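Local atomic coordinates of Afp2 (Serratia entomophila, PDB entry 6RBN), a protein that forms, together with Afp3, the helical contractile sheath of the anti-feeding prophage, probably helping to drive the inner tube outward when the particle contracts. Residues P45-R50 against G80-N86; D262-L267 against A286-Y290; A157-P161 against K220-I225. All coordinates share one frame; numbering follows the deposited sequence.

Contact 1 (P45-R50 against G80-N86); sequences PIQVFR and GKCYLVN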
# COMPACT_ATOMS: atom_id res chain seq x y z
N PRO C 45 8.23 81.15 -53.26
CA PRO C 45 6.76 81.16 -53.19
C PRO C 45 6.23 80.79 -51.81
O PRO C 45 5.17 81.27 -51.41
CB PRO C 45 6.35 80.14 -54.25
CG PRO C 45 7.50 79.21 -54.34
CD PRO C 45 8.73 80.05 -54.10
N ILE C 46 6.95 79.94 -51.08
CA ILE C 46 6.57 79.50 -49.74
C ILE C 46 7.78 79.67 -48.84
O ILE C 46 8.86 79.15 -49.14
CB ILE C 46 6.09 78.04 -49.72
CG1 ILE C 46 4.85 77.85 -50.58
CG2 ILE C 46 5.80 77.60 -48.30
CD1 ILE C 46 4.52 76.40 -50.85
N GLN C 47 7.61 80.40 -47.74
CA GLN C 47 8.69 80.60 -46.78
C GLN C 47 8.15 80.57 -45.36
O GLN C 47 7.00 80.94 -45.11
CB GLN C 47 9.44 81.91 -47.07
CG GLN C 47 8.58 83.14 -47.10
CD GLN C 47 9.36 84.36 -47.53
OE1 GLN C 47 10.58 84.30 -47.71
NE2 GLN C 47 8.67 85.47 -47.72
N VAL C 48 9.00 80.12 -44.44
CA VAL C 48 8.60 79.72 -43.10
C VAL C 48 9.29 80.63 -42.09
O VAL C 48 10.52 80.76 -42.12
CB VAL C 48 8.97 78.25 -42.82
CG1 VAL C 48 8.55 77.84 -41.42
CG2 VAL C 48 8.37 77.33 -43.88
N PHE C 49 8.51 81.23 -41.20
CA PHE C 49 9.01 82.18 -40.21
C PHE C 49 8.58 81.72 -38.83
O PHE C 49 7.38 81.69 -38.54
CB PHE C 49 8.47 83.58 -40.51
CG PHE C 49 9.05 84.19 -41.75
CD1 PHE C 49 10.35 83.92 -42.13
CD2 PHE C 49 8.27 84.98 -42.56
CE1 PHE C 49 10.87 84.47 -43.28
CE2 PHE C 49 8.78 85.53 -43.71
CZ PHE C 49 10.09 85.27 -44.07
N ARG C 50 9.55 81.38 -37.98
CA ARG C 50 9.23 80.82 -36.67
C ARG C 50 9.04 81.88 -35.59
O ARG C 50 8.26 81.66 -34.66
CB ARG C 50 10.32 79.85 -36.22
CG ARG C 50 10.39 78.58 -37.05
CD ARG C 50 11.49 77.66 -36.57
NE ARG C 50 11.55 76.44 -37.37
CZ ARG C 50 12.29 76.31 -38.46
NH1 ARG C 50 13.03 77.33 -38.89
NH2 ARG C 50 12.28 75.17 -39.13
N GLY C 80 3.30 81.95 -33.32
CA GLY C 80 4.31 80.94 -33.53
C GLY C 80 4.80 80.91 -34.95
O GLY C 80 5.03 81.96 -35.55
N LYS C 81 4.98 79.72 -35.50
CA LYS C 81 5.41 79.63 -36.88
C LYS C 81 4.25 79.96 -37.81
O LYS C 81 3.08 79.74 -37.49
CB LYS C 81 5.99 78.24 -37.19
CG LYS C 81 5.00 77.10 -37.15
CD LYS C 81 5.72 75.79 -37.39
CE LYS C 81 6.20 75.69 -38.83
NZ LYS C 81 6.83 74.37 -39.12
N CYS C 82 4.59 80.52 -38.96
CA CYS C 82 3.60 81.01 -39.91
C CYS C 82 4.24 81.03 -41.28
O CYS C 82 5.46 81.00 -41.42
CB CYS C 82 3.09 82.39 -39.52
SG CYS C 82 4.38 83.62 -39.51
N TYR C 83 3.39 81.09 -42.31
CA TYR C 83 3.81 80.87 -43.68
C TYR C 83 3.42 82.07 -44.53
O TYR C 83 2.27 82.52 -44.49
CB TYR C 83 3.15 79.61 -44.25
CG TYR C 83 3.58 78.31 -43.59
CD1 TYR C 83 4.80 78.18 -42.95
CD2 TYR C 83 2.73 77.21 -43.59
CE1 TYR C 83 5.16 76.99 -42.34
CE2 TYR C 83 3.09 76.03 -42.99
CZ TYR C 83 4.31 75.92 -42.37
OH TYR C 83 4.68 74.74 -41.77
N LEU C 84 4.37 82.59 -45.30
CA LEU C 84 4.08 83.51 -46.40
C LEU C 84 4.01 82.73 -47.69
O LEU C 84 5.02 82.24 -48.19
CB LEU C 84 5.11 84.62 -46.52
CG LEU C 84 4.99 85.81 -45.58
CD1 LEU C 84 6.13 86.77 -45.83
CD2 LEU C 84 3.65 86.48 -45.83
N VAL C 85 2.81 82.62 -48.25
CA VAL C 85 2.57 81.95 -49.52
C VAL C 85 1.91 82.96 -50.45
O VAL C 85 0.97 83.65 -50.04
CB VAL C 85 1.70 80.69 -49.34
CG1 VAL C 85 1.49 80.00 -50.66
CG2 VAL C 85 2.33 79.75 -48.33
N ASN C 86 2.40 83.07 -51.68
CA ASN C 86 1.73 83.92 -52.65
C ASN C 86 0.40 83.29 -53.07
O ASN C 86 0.22 82.08 -52.99
CB ASN C 86 2.61 84.20 -53.87
CG ASN C 86 3.15 82.95 -54.53
OD1 ASN C 86 2.88 81.83 -54.10
ND2 ASN C 86 3.92 83.14 -55.59
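Val48 lies alongside Tyr83, both side chains pointing the same way, and its methyl CG1 meets the ring edge in plane, 3.6 Å from Tyr83 CE1. On this face Ile46 and Val85 also run side by side, Ile46 CG1 to Val85 CG2 at 3.9 Å; beta-branched residues suit such positions because they fill the sheet surface close to the backbone. The other face carries Gln47, Phe49, Cys82 and Leu84. Leu84 CD1 reaches the edge of the Phe49 ring, 3.6 Å from Phe49 CE2, and also touches the amide of Gln47. Gln47 CG sits between its backbone N and carbonyl carbon (chi1 56°), which lays the extended chain along Leu84 while NE2 hydrogen-bonds Tyr59 OH.

Beneath the side chains, strands 46-49 and 82-86 pair antiparallel. Leu84 N donates to Gln47 O at 3.1 Å, and Phe49 N to Cys82 O at 3.1 Å; each pair also bonds in the reverse direction. Farther out, helix 66-75 covers Cys82 and Leu84, helix 90-97 covers Ile46 and Val85, and strand 30-34 continues the sheet beyond 82-86. Strand 46-49 is the outermost strand of this sheet within the chain. Reciprocal backbone bonds fix its register, while apolar groups on both faces join the strand pair to flanking helices.

Contact 2 (D262-L267 against A286-Y290); sequences DIQKSL and AVDSY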
# COMPACT_ATOMS: atom_id res chain seq x y z
N ASP C 262 -6.99 66.57 -34.15
CA ASP C 262 -6.29 65.89 -33.07
C ASP C 262 -6.67 64.43 -32.94
O ASP C 262 -5.89 63.64 -32.40
CB ASP C 262 -6.53 66.60 -31.74
CG ASP C 262 -5.84 67.94 -31.66
OD1 ASP C 262 -4.78 68.10 -32.30
OD2 ASP C 262 -6.35 68.83 -30.95
N ILE C 263 -7.86 64.04 -33.40
CA ILE C 263 -8.20 62.62 -33.42
C ILE C 263 -7.46 61.91 -34.55
O ILE C 263 -6.92 60.82 -34.37
CB ILE C 263 -9.73 62.43 -33.49
CG1 ILE C 263 -10.36 62.78 -32.15
CG2 ILE C 263 -10.10 61.01 -33.88
CD1 ILE C 263 -11.85 62.69 -32.15
N GLN C 264 -7.38 62.54 -35.73
CA GLN C 264 -6.67 61.89 -36.82
C GLN C 264 -5.16 61.94 -36.64
O GLN C 264 -4.46 61.14 -37.26
CB GLN C 264 -7.04 62.50 -38.17
CG GLN C 264 -6.48 63.87 -38.45
CD GLN C 264 -6.84 64.37 -39.83
OE1 GLN C 264 -7.46 63.66 -40.61
NE2 GLN C 264 -6.42 65.58 -40.15
N LYS C 265 -4.64 62.84 -35.81
CA LYS C 265 -3.23 62.75 -35.44
C LYS C 265 -2.98 61.57 -34.51
O LYS C 265 -1.89 61.00 -34.52
CB LYS C 265 -2.76 64.04 -34.78
CG LYS C 265 -2.48 65.18 -35.75
CD LYS C 265 -2.22 66.50 -35.04
CE LYS C 265 -0.75 66.73 -34.76
NZ LYS C 265 -0.21 65.89 -33.66
N SER C 266 -3.98 61.19 -33.72
CA SER C 266 -3.82 60.06 -32.81
C SER C 266 -4.10 58.74 -33.49
O SER C 266 -3.54 57.71 -33.09
CB SER C 266 -4.74 60.23 -31.60
OG SER C 266 -4.63 59.13 -30.73
N LEU C 267 -4.96 58.73 -34.50
CA LEU C 267 -5.32 57.49 -35.19
C LEU C 267 -4.45 57.21 -36.41
O LEU C 267 -4.63 56.17 -37.04
CB LEU C 267 -6.79 57.52 -35.62
CG LEU C 267 -7.82 57.53 -34.49
CD1 LEU C 267 -9.22 57.54 -35.07
CD2 LEU C 267 -7.62 56.35 -33.56
N ALA C 286 -9.04 55.08 -27.72
CA ALA C 286 -8.16 56.21 -27.95
C ALA C 286 -8.93 57.49 -28.20
O ALA C 286 -8.38 58.58 -28.03
CB ALA C 286 -7.23 55.93 -29.13
N VAL C 287 -10.19 57.38 -28.60
CA VAL C 287 -11.03 58.56 -28.81
C VAL C 287 -11.76 58.94 -27.52
O VAL C 287 -11.86 60.12 -27.19
CB VAL C 287 -12.01 58.30 -29.96
CG1 VAL C 287 -12.87 59.51 -30.21
CG2 VAL C 287 -11.26 57.93 -31.22
N ASP C 288 -12.25 57.94 -26.78
CA ASP C 288 -12.90 58.21 -25.50
C ASP C 288 -11.92 58.77 -24.47
O ASP C 288 -12.33 59.52 -23.59
CB ASP C 288 -13.54 56.94 -24.94
CG ASP C 288 -14.80 56.56 -25.65
OD1 ASP C 288 -15.49 57.46 -26.17
OD2 ASP C 288 -15.13 55.36 -25.68
N SER C 289 -10.64 58.41 -24.56
CA SER C 289 -9.66 59.02 -23.67
C SER C 289 -9.39 60.47 -24.07
O SER C 289 -9.13 61.30 -23.20
CB SER C 289 -8.36 58.22 -23.68
OG SER C 289 -7.70 58.34 -24.92
N TYR C 290 -9.44 60.77 -25.37
CA TYR C 290 -9.25 62.15 -25.81
C TYR C 290 -10.47 63.00 -25.46
O TYR C 290 -10.33 64.12 -24.96
CB TYR C 290 -8.98 62.20 -27.31
CG TYR C 290 -8.84 63.60 -27.84
CD1 TYR C 290 -7.71 64.35 -27.58
CD2 TYR C 290 -9.85 64.19 -28.59
CE1 TYR C 290 -7.58 65.64 -28.05
CE2 TYR C 290 -9.74 65.47 -29.06
CZ TYR C 290 -8.60 66.19 -28.79
OH TYR C 290 -8.47 67.48 -29.26
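Tyr290 lays its ring across Asp262 and Ile263, meeting both obliquely. CG stands opposite the backbone N (chi1 177°), which carries the ring from helix 277-295 over to helix 250-267. At its far end Tyr290 OH comes within 3.0 Å of Asp262 OD2, and the carboxylate plane is turned 71° from the ring. The CB of Asp262 packs there too, 3.6 Å from Tyr290 CZ. Nearer the root of the ring, Ile263 CG1 rests 3.9 Å from Tyr290 CD2. Tyrosine suits this place because its long flat body can cover an aliphatic neighbour while its hydroxyl lies beside the Asp262 carboxylate.

Ile263 has a second task. Its terminal CD1 continues past the ring to Val287 CG1, at 3.9 Å, and the two side chains cross at about a right angle. One turn along, Leu267 makes a looser approach, with CD1 4.4 Å from Val287 CG2 and CD2 near the methyl of Ala286. Alanine is apt here: its small methyl faces Ser266 and Leu267 at the looser end of the contact.

The axes of the two short helical segments approach no closer than 10.5 Å, their N-to-C directions 140° apart, so larger side chains bridge most of the gap. Val287 also packs on Val311 of strand 309-312, whereas Ile263 and Leu267 touch Phe445 and Leu443 of a neighbouring Afp3 chain, and Lys265 makes a salt bridge to Asp327 of that chain. The arrangement is a roughly antiparallel pair of helices crossing at a steep angle within the C-terminal domain of a myovirus-type tail sheath protein, placed where one sheath subunit meets another.

Contact 3 (A157-P161 against K220-I225); sequences AVFYP and KALNMI
Phe159 and Asn223 meet with ring and amide planes 35° apart, and the CB of Asn223 stands over one face of the ring in a CH-pi contact, 4.2 Å from the Phe159 ring centroid. CG lies opposite the carbonyl carbon (chi1 -64°), which brings Phe159 CD1 to 3.5 Å from Asn223 O. A nearly straight CA-H...O contact joins Phe159 CA to Asn223 O at 3.3 Å. The amide of Asn223 continues past the ring, and its ND2 lies beside the methyl of Ala157 while donating to Arg239 O. Asparagine thus offers an aliphatic root to the ring and a polar end to the backbone beyond.

Leu222 turns its branched end obliquely across Val158, with CD2 3.7 Å from Val158 CG1, and the same methyl touches Tyr160 CB. Met224, bent at chi2 and chi3, brings CE back to Tyr160 at 3.6 Å from CD2, an approach that a flexible thioether chain makes easily. The phenol leads away from this contact, its OH bonded to Ile137 N and Glu135 O. At the far end the compact, puckered ring of Pro161 crosses Ile225 obliquely, Pro161 CD lying 3.8 Å from Ile225 CB.

Leu222 O receives Tyr160 N at 3.2 Å and, more weakly, Phe159 N. Helices 173-187 and 250-267 close over Phe159. Within the subtilisin-like domain, the contact joins the loop leaving the sheet's edge strand 156-157 to the loop running from helix 210-216 into strand 225-226. Apolar contact predominates, while Leu222 O satisfies two buried amides between segments that do not pair as strands with each other.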
# COMPACT_ATOMS: atom_id res chain seq x y z
N ALA C 157 -14.88 83.81 -42.31
CA ALA C 157 -15.49 85.02 -41.78
C ALA C 157 -14.76 86.22 -42.38
O ALA C 157 -13.65 86.08 -42.89
CB ALA C 157 -15.46 85.06 -40.26
N VAL C 158 -15.38 87.39 -42.31
CA VAL C 158 -15.00 88.50 -43.18
C VAL C 158 -14.24 89.60 -42.44
O VAL C 158 -13.21 90.05 -42.95
CB VAL C 158 -16.24 89.05 -43.91
CG1 VAL C 158 -15.86 90.20 -44.82
CG2 VAL C 158 -16.86 87.96 -44.72
N PHE C 159 -14.72 90.05 -41.27
CA PHE C 159 -14.03 91.03 -40.42
C PHE C 159 -13.76 92.36 -41.11
O PHE C 159 -12.64 92.58 -41.58
CB PHE C 159 -12.72 90.45 -39.86
CG PHE C 159 -12.93 89.28 -38.96
CD1 PHE C 159 -13.34 89.47 -37.65
CD2 PHE C 159 -12.73 88.00 -39.41
CE1 PHE C 159 -13.54 88.40 -36.82
CE2 PHE C 159 -12.92 86.92 -38.59
CZ PHE C 159 -13.33 87.12 -37.29
N TYR C 160 -14.79 93.21 -41.27
CA TYR C 160 -14.70 94.37 -42.16
C TYR C 160 -13.63 95.41 -41.81
O TYR C 160 -12.72 95.60 -42.64
CB TYR C 160 -16.08 95.01 -42.31
CG TYR C 160 -16.07 96.44 -42.80
CD1 TYR C 160 -15.70 96.76 -44.10
CD2 TYR C 160 -16.46 97.48 -41.97
CE1 TYR C 160 -15.69 98.07 -44.53
CE2 TYR C 160 -16.47 98.78 -42.39
CZ TYR C 160 -16.08 99.07 -43.68
OH TYR C 160 -16.09 100.37 -44.10
N PRO C 161 -13.67 96.13 -40.67
CA PRO C 161 -12.95 97.42 -40.62
C PRO C 161 -11.43 97.32 -40.57
O PRO C 161 -10.85 96.65 -39.71
CB PRO C 161 -13.46 98.04 -39.31
CG PRO C 161 -14.63 97.24 -38.90
CD PRO C 161 -14.31 95.87 -39.38
N LYS C 220 -24.44 86.69 -43.91
CA LYS C 220 -23.04 86.37 -44.20
C LYS C 220 -22.08 87.16 -43.31
O LYS C 220 -20.86 87.12 -43.54
CB LYS C 220 -22.75 86.59 -45.68
CG LYS C 220 -23.47 85.57 -46.55
CD LYS C 220 -23.23 85.80 -48.03
CE LYS C 220 -21.83 85.41 -48.42
NZ LYS C 220 -21.63 85.51 -49.89
N ALA C 221 -22.60 87.89 -42.32
CA ALA C 221 -21.87 88.18 -41.08
C ALA C 221 -20.55 88.93 -41.18
O ALA C 221 -19.49 88.30 -41.09
CB ALA C 221 -21.63 86.87 -40.33
N LEU C 222 -20.58 90.25 -41.45
CA LEU C 222 -19.35 91.04 -41.55
C LEU C 222 -18.41 91.02 -40.36
O LEU C 222 -17.21 91.23 -40.58
CB LEU C 222 -19.64 92.52 -41.85
CG LEU C 222 -19.74 92.97 -43.30
CD1 LEU C 222 -19.98 94.45 -43.36
CD2 LEU C 222 -18.44 92.67 -43.97
N ASN C 223 -18.89 90.80 -39.12
CA ASN C 223 -18.04 90.64 -37.92
C ASN C 223 -17.15 91.85 -37.65
O ASN C 223 -15.93 91.80 -37.82
CB ASN C 223 -17.20 89.36 -37.99
CG ASN C 223 -18.01 88.12 -37.77
OD1 ASN C 223 -18.89 88.08 -36.92
ND2 ASN C 223 -17.72 87.08 -38.55
N MET C 224 -17.78 92.96 -37.27
CA MET C 224 -17.14 94.25 -36.97
C MET C 224 -15.94 94.22 -36.04
O MET C 224 -15.80 93.34 -35.19
CB MET C 224 -18.18 95.18 -36.36
CG MET C 224 -18.99 95.98 -37.34
SD MET C 224 -19.82 95.06 -38.63
CE MET C 224 -18.89 95.64 -40.02
N ILE C 225 -15.06 95.21 -36.20
CA ILE C 225 -13.92 95.45 -35.32
C ILE C 225 -14.13 96.83 -34.73
O ILE C 225 -14.03 97.84 -35.43
CB ILE C 225 -12.58 95.38 -36.07
CG1 ILE C 225 -12.37 93.98 -36.64
CG2 ILE C 225 -11.44 95.76 -35.15
CD1 ILE C 225 -11.19 93.89 -37.56

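How the contacts relate
Along the chain the order is contact 1, contact 3, contact 2, each closing before the next opens. Contacts 1 and 3 occupy opposite margins of the same mixed sheet: strand 46-49 is one outermost strand, and 157-161 leaves the other, 156-157; their centres are 25 Å apart. Contact 2 lies 28 Å from contact 1 and 33 Å from contact 3, centre to centre, in the C-terminal sheath domain, whereas both segments of contact 3 belong to the subtilisin-like domain. Helix 250-267 spans this separation, touching contact 3 through Ile250 and supplying 262-267 to contact 2. It thus physically connects the buried interior with a region that meets Afp3 in the extended sheath.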